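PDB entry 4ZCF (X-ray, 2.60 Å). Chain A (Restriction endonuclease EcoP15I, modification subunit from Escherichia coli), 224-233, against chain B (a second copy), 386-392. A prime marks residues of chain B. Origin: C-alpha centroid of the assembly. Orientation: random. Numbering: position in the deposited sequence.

Chain A, residues 224-233: LVWKNATDNN
Chain B, residues 386-392: QKLSSVI

A single hydrogen bond crosses between these two stretches, and each of the two lysines in the contact sends its ammonium group to an oxygen of chain A. Lys387′ NZ donates to Asn232 OD1 at 3.0 Å; Lys227 NZ instead folds back within its own chain, donating to Ala229 O at 2.9 Å.

The stretches run nearly antiparallel, their end-to-end directions 170° apart. CA of Lys227 lies 7.2 Å from CA of Val391′, CA of Asp231 8.4 Å from CA of Ser389′, and CA of Asn232 7.3 Å from CA of Lys387′. No backbone hydrogen bond joins them; at these CA separations the contacts are made mostly by side chains, and 262 Å² is buried in total.

Chain A is a strand through Lys227, with phi/psi going from -107/145 at Leu224 to -85/98 at Lys227, psi falling steadily. The alternation turns Val225 and Lys227 toward chain B and Trp226 away. Val391′ (-118/111, chi1 t) points back at them: its CG2 lies 4.3 Å from Val225 CG1, an apolar contact between branched side chains, and 3.9 Å from Lys227 CD. Lysine suits this position because its methylenes cover the valine while its amine reaches a carbonyl; chi1 is 156°, chi2 is 94°, between wells, chi3 is t and chi4 p. Its CE also approaches Ser389′ OG at 4.3 Å.

After Asn228 (-118/-2), the loop extends through Ala229 to Asp231, then bends at Asn232 (-101/-5). Lys387′ (-158/155) points toward it with chi1 p and chi2 to chi4 all t, an extended chain whose CD passes 3.4 Å from Asp231 O and whose NZ lies 3.9 Å from Thr230 CG2. Asn232 starts sideways, but chi1 -71° and chi2 -37° bring OD1 to the amine. Asp231 OD1 accepts from Asn233 N at 3.2 Å, bracing the bend.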

ATOM      1  N   LEU A 224       0.408  12.885   4.818  1.00 31.06           N
ATOM      2  CA  LEU A 224       1.113  14.075   5.258  1.00 31.37           C
ATOM      3  C   LEU A 224       0.244  15.283   4.959  1.00 32.67           C
ATOM      4  O   LEU A 224      -0.485  15.304   3.969  1.00 28.17           O
ATOM      5  CB  LEU A 224       2.483  14.222   4.557  1.00 31.50           C
ATOM      6  CG  LEU A 224       3.405  12.993   4.551  1.00 34.52           C
ATOM      7  CD1 LEU A 224       4.418  13.077   3.392  1.00 33.43           C
ATOM      8  CD2 LEU A 224       4.135  12.842   5.892  1.00 35.73           C
ATOM      9  N   VAL A 225       0.307  16.280   5.852  1.00 30.77           N
ATOM     10  CA  VAL A 225      -0.453  17.522   5.735  1.00 28.37           C
ATOM     11  C   VAL A 225       0.501  18.614   5.397  1.00 31.76           C
ATOM     12  O   VAL A 225       1.424  18.884   6.154  1.00 32.17           O
ATOM     13  CB  VAL A 225      -1.318  17.787   6.990  1.00 29.83           C
ATOM     14  CG1 VAL A 225      -1.878  19.202   7.003  1.00 28.66           C
ATOM     15  CG2 VAL A 225      -2.442  16.747   7.094  1.00 28.74           C
ATOM     16  N   TRP A 226       0.368  19.148   4.191  1.00 30.76           N
ATOM     17  CA  TRP A 226       1.211  20.249   3.718  1.00 31.45           C
ATOM     18  C   TRP A 226       0.466  21.592   3.901  1.00 34.44           C
ATOM     19  O   TRP A 226      -0.468  21.882   3.156  1.00 32.08           O
ATOM     20  CB  TRP A 226       1.671  20.019   2.245  1.00 30.24           C
ATOM     21  CG  TRP A 226       2.645  21.045   1.722  1.00 31.02           C
ATOM     22  CD1 TRP A 226       3.596  21.713   2.434  1.00 34.01           C
ATOM     23  CD2 TRP A 226       2.781  21.482   0.368  1.00 31.30           C
ATOM     24  NE1 TRP A 226       4.232  22.628   1.631  1.00 33.87           N
ATOM     25  CE2 TRP A 226       3.796  22.468   0.345  1.00 35.70           C
ATOM     26  CE3 TRP A 226       2.115  21.164  -0.837  1.00 32.93           C
ATOM     27  CZ2 TRP A 226       4.180  23.124  -0.839  1.00 35.62           C
ATOM     28  CZ3 TRP A 226       2.491  21.811  -2.009  1.00 34.57           C
ATOM     29  CH2 TRP A 226       3.509  22.780  -2.007  1.00 35.63           C
ATOM     30  N   LYS A 227       0.825  22.348   4.957  1.00 32.41           N
ATOM     31  CA  LYS A 227       0.279  23.682   5.223  1.00 32.30           C
ATOM     32  C   LYS A 227       1.170  24.629   4.382  1.00 38.64           C
ATOM     33  O   LYS A 227       2.315  24.923   4.748  1.00 38.78           O
ATOM     34  CB  LYS A 227       0.244  23.980   6.737  1.00 33.73           C
ATOM     35  CG  LYS A 227       0.254  25.457   7.099  1.00 46.20           C
ATOM     36  CD  LYS A 227      -1.092  26.065   7.302  1.00 47.67           C
ATOM     37  CE  LYS A 227      -0.940  27.472   7.848  1.00 42.27           C
ATOM     38  NZ  LYS A 227      -0.192  28.403   6.948  1.00 19.79           N
ATOM     39  N   ASN A 228       0.659  24.983   3.183  1.00 36.20           N
ATOM     40  CA  ASN A 228       1.350  25.687   2.110  1.00 35.85           C
ATOM     41  C   ASN A 228       0.803  27.044   1.698  1.00 43.40           C
ATOM     42  O   ASN A 228       1.351  27.670   0.784  1.00 43.66           O
ATOM     43  CB  ASN A 228       1.355  24.759   0.887  1.00 32.32           C
ATOM     44  CG  ASN A 228      -0.001  24.488   0.277  1.00 36.24           C
ATOM     45  OD1 ASN A 228      -1.026  24.507   0.947  1.00 31.94           O
ATOM     46  ND2 ASN A 228      -0.042  24.218  -1.032  1.00 25.98           N
ATOM     47  N   ALA A 229      -0.304  27.477   2.313  1.00 42.33           N
ATOM     48  CA  ALA A 229      -0.961  28.747   1.976  1.00 41.44           C
ATOM     49  C   ALA A 229      -1.293  29.549   3.224  1.00 46.43           C
ATOM     50  O   ALA A 229      -1.305  28.994   4.327  1.00 46.43           O
ATOM     51  CB  ALA A 229      -2.226  28.490   1.169  1.00 41.27           C
ATOM     52  N   THR A 230      -1.537  30.866   3.034  1.00 43.01           N
ATOM     53  CA  THR A 230      -1.928  31.840   4.035  1.00 42.78           C
ATOM     54  C   THR A 230      -3.058  32.620   3.400  1.00 50.41           C
ATOM     55  O   THR A 230      -2.832  33.443   2.509  1.00 51.32           O
ATOM     56  CB  THR A 230      -0.726  32.675   4.461  1.00 48.39           C
ATOM     57  OG1 THR A 230       0.261  31.787   4.988  1.00 53.20           O
ATOM     58  CG2 THR A 230      -1.074  33.702   5.522  1.00 43.85           C
ATOM     59  N   ASP A 231      -4.284  32.288   3.787  1.00 48.82           N
ATOM     60  CA  ASP A 231      -5.460  32.916   3.225  1.00 49.39           C
ATOM     61  C   ASP A 231      -6.129  33.764   4.256  1.00 57.04           C
ATOM     62  O   ASP A 231      -6.662  33.234   5.236  1.00 58.00           O
ATOM     63  CB  ASP A 231      -6.427  31.868   2.639  1.00 51.02           C
ATOM     64  CG  ASP A 231      -7.365  32.433   1.590  1.00 57.08           C
ATOM     65  OD1 ASP A 231      -7.589  33.662   1.593  1.00 58.17           O
ATOM     66  OD2 ASP A 231      -7.869  31.649   0.761  1.00 60.40           O
ATOM     67  N   ASN A 232      -6.099  35.095   4.039  1.00 54.56           N
ATOM     68  CA  ASN A 232      -6.693  36.077   4.946  1.00 53.54           C
ATOM     69  C   ASN A 232      -8.041  36.607   4.496  1.00 56.37           C
ATOM     70  O   ASN A 232      -8.714  37.291   5.264  1.00 55.51           O
ATOM     71  CB  ASN A 232      -5.698  37.168   5.303  1.00 52.81           C
ATOM     72  CG  ASN A 232      -4.583  36.684   6.209  1.00 53.60           C
ATOM     73  OD1 ASN A 232      -4.781  35.861   7.101  1.00 42.80           O
ATOM     74  ND2 ASN A 232      -3.387  37.207   6.019  1.00 41.44           N
ATOM     75  N   ASN A 233      -8.477  36.211   3.292  1.00 53.70           N
ATOM     76  CA  ASN A 233      -9.793  36.551   2.748  1.00 54.71           C
ATOM     77  C   ASN A 233     -10.896  35.975   3.634  1.00 61.61           C
ATOM     78  O   ASN A 233     -10.772  34.824   4.075  1.00 63.07           O
ATOM     79  CB  ASN A 233      -9.935  36.006   1.333  1.00 56.87           C
ATOM     80  CG  ASN A 233      -9.098  36.758   0.342  1.00 78.20           C
ATOM     81  OD1 ASN A 233      -9.103  38.000   0.301  1.00 65.41           O
ATOM     82  ND2 ASN A 233      -8.352  36.021  -0.468  1.00 73.31           N
TER
ATOM     83  N   GLN B 386      -8.266  36.274  13.884  1.00 49.45           N
ATOM     84  CA  GLN B 386      -8.948  36.781  12.700  1.00 49.18           C
ATOM     85  C   GLN B 386      -9.541  35.741  11.769  1.00 51.56           C
ATOM     86  O   GLN B 386     -10.338  36.120  10.908  1.00 51.23           O
ATOM     87  CB  GLN B 386      -8.024  37.720  11.935  1.00 50.22           C
ATOM     88  N   LYS B 387      -9.182  34.436  11.927  1.00 47.21           N
ATOM     89  CA  LYS B 387      -9.667  33.389  11.007  1.00 46.28           C
ATOM     90  C   LYS B 387      -9.624  31.982  11.578  1.00 48.21           C
ATOM     91  O   LYS B 387      -8.762  31.686  12.400  1.00 49.96           O
ATOM     92  CB  LYS B 387      -8.838  33.425   9.673  1.00 48.04           C
ATOM     93  CG  LYS B 387      -7.345  33.156   9.870  1.00 46.87           C
ATOM     94  CD  LYS B 387      -6.498  33.209   8.625  1.00 48.80           C
ATOM     95  CE  LYS B 387      -5.061  32.889   9.019  1.00 43.59           C
ATOM     96  NZ  LYS B 387      -4.097  33.090   7.897  1.00 44.07           N
ATOM     97  N   LEU B 388     -10.473  31.087  11.062  1.00 41.34           N
ATOM     98  CA  LEU B 388     -10.405  29.678  11.430  1.00 39.19           C
ATOM     99  C   LEU B 388      -9.505  28.935  10.414  1.00 42.75           C
ATOM    100  O   LEU B 388      -9.953  28.452   9.371  1.00 41.24           O
ATOM    101  CB  LEU B 388     -11.802  29.016  11.631  1.00 38.30           C
ATOM    102  CG  LEU B 388     -11.815  27.524  12.090  1.00 41.21           C
ATOM    103  CD1 LEU B 388     -11.002  27.292  13.383  1.00 39.85           C
ATOM    104  CD2 LEU B 388     -13.238  26.993  12.226  1.00 41.49           C
ATOM    105  N   SER B 389      -8.204  28.894  10.722  1.00 40.09           N
ATOM    106  CA  SER B 389      -7.198  28.203   9.910  1.00 38.36           C
ATOM    107  C   SER B 389      -7.528  26.715   9.865  1.00 40.36           C
ATOM    108  O   SER B 389      -8.065  26.181  10.828  1.00 39.92           O
ATOM    109  CB  SER B 389      -5.806  28.412  10.491  1.00 38.03           C
ATOM    110  OG  SER B 389      -4.855  27.703   9.721  1.00 44.32           O
ATOM    111  N   SER B 390      -7.242  26.055   8.734  1.00 36.11           N
ATOM    112  CA  SER B 390      -7.560  24.640   8.582  1.00 34.71           C
ATOM    113  C   SER B 390      -6.559  23.731   9.341  1.00 37.35           C
ATOM    114  O   SER B 390      -6.799  22.534   9.518  1.00 36.63           O
ATOM    115  CB  SER B 390      -7.734  24.281   7.107  1.00 37.29           C
ATOM    116  OG  SER B 390      -6.531  24.450   6.378  1.00 42.80           O
ATOM    117  N   VAL B 391      -5.443  24.319   9.814  1.00 31.77           N
ATOM    118  CA  VAL B 391      -4.458  23.606  10.609  1.00 29.53           C
ATOM    119  C   VAL B 391      -4.376  24.259  11.988  1.00 36.09           C
ATOM    120  O   VAL B 391      -3.887  25.393  12.106  1.00 35.83           O
ATOM    121  CB  VAL B 391      -3.079  23.470   9.921  1.00 29.79           C
ATOM    122  CG1 VAL B 391      -2.171  22.522  10.714  1.00 28.38           C
ATOM    123  CG2 VAL B 391      -3.226  23.009   8.479  1.00 28.48           C
ATOM    124  N   ILE B 392      -4.847  23.519  13.030  1.00 34.44           N
ATOM    125  CA  ILE B 392      -4.894  23.933  14.443  1.00 34.13           C
ATOM    126  C   ILE B 392      -3.769  23.312  15.244  1.00 37.01           C
ATOM    127  O   ILE B 392      -3.672  22.104  15.331  1.00 36.04           O
ATOM    128  CB  ILE B 392      -6.260  23.592  15.098  1.00 38.58           C
ATOM    129  CG1 ILE B 392      -7.469  24.043  14.238  1.00 39.20           C
ATOM    130  CG2 ILE B 392      -6.343  24.132  16.561  1.00 41.38           C
ATOM    131  CD1 ILE B 392      -8.842  23.459  14.754  1.00 44.09           C
TER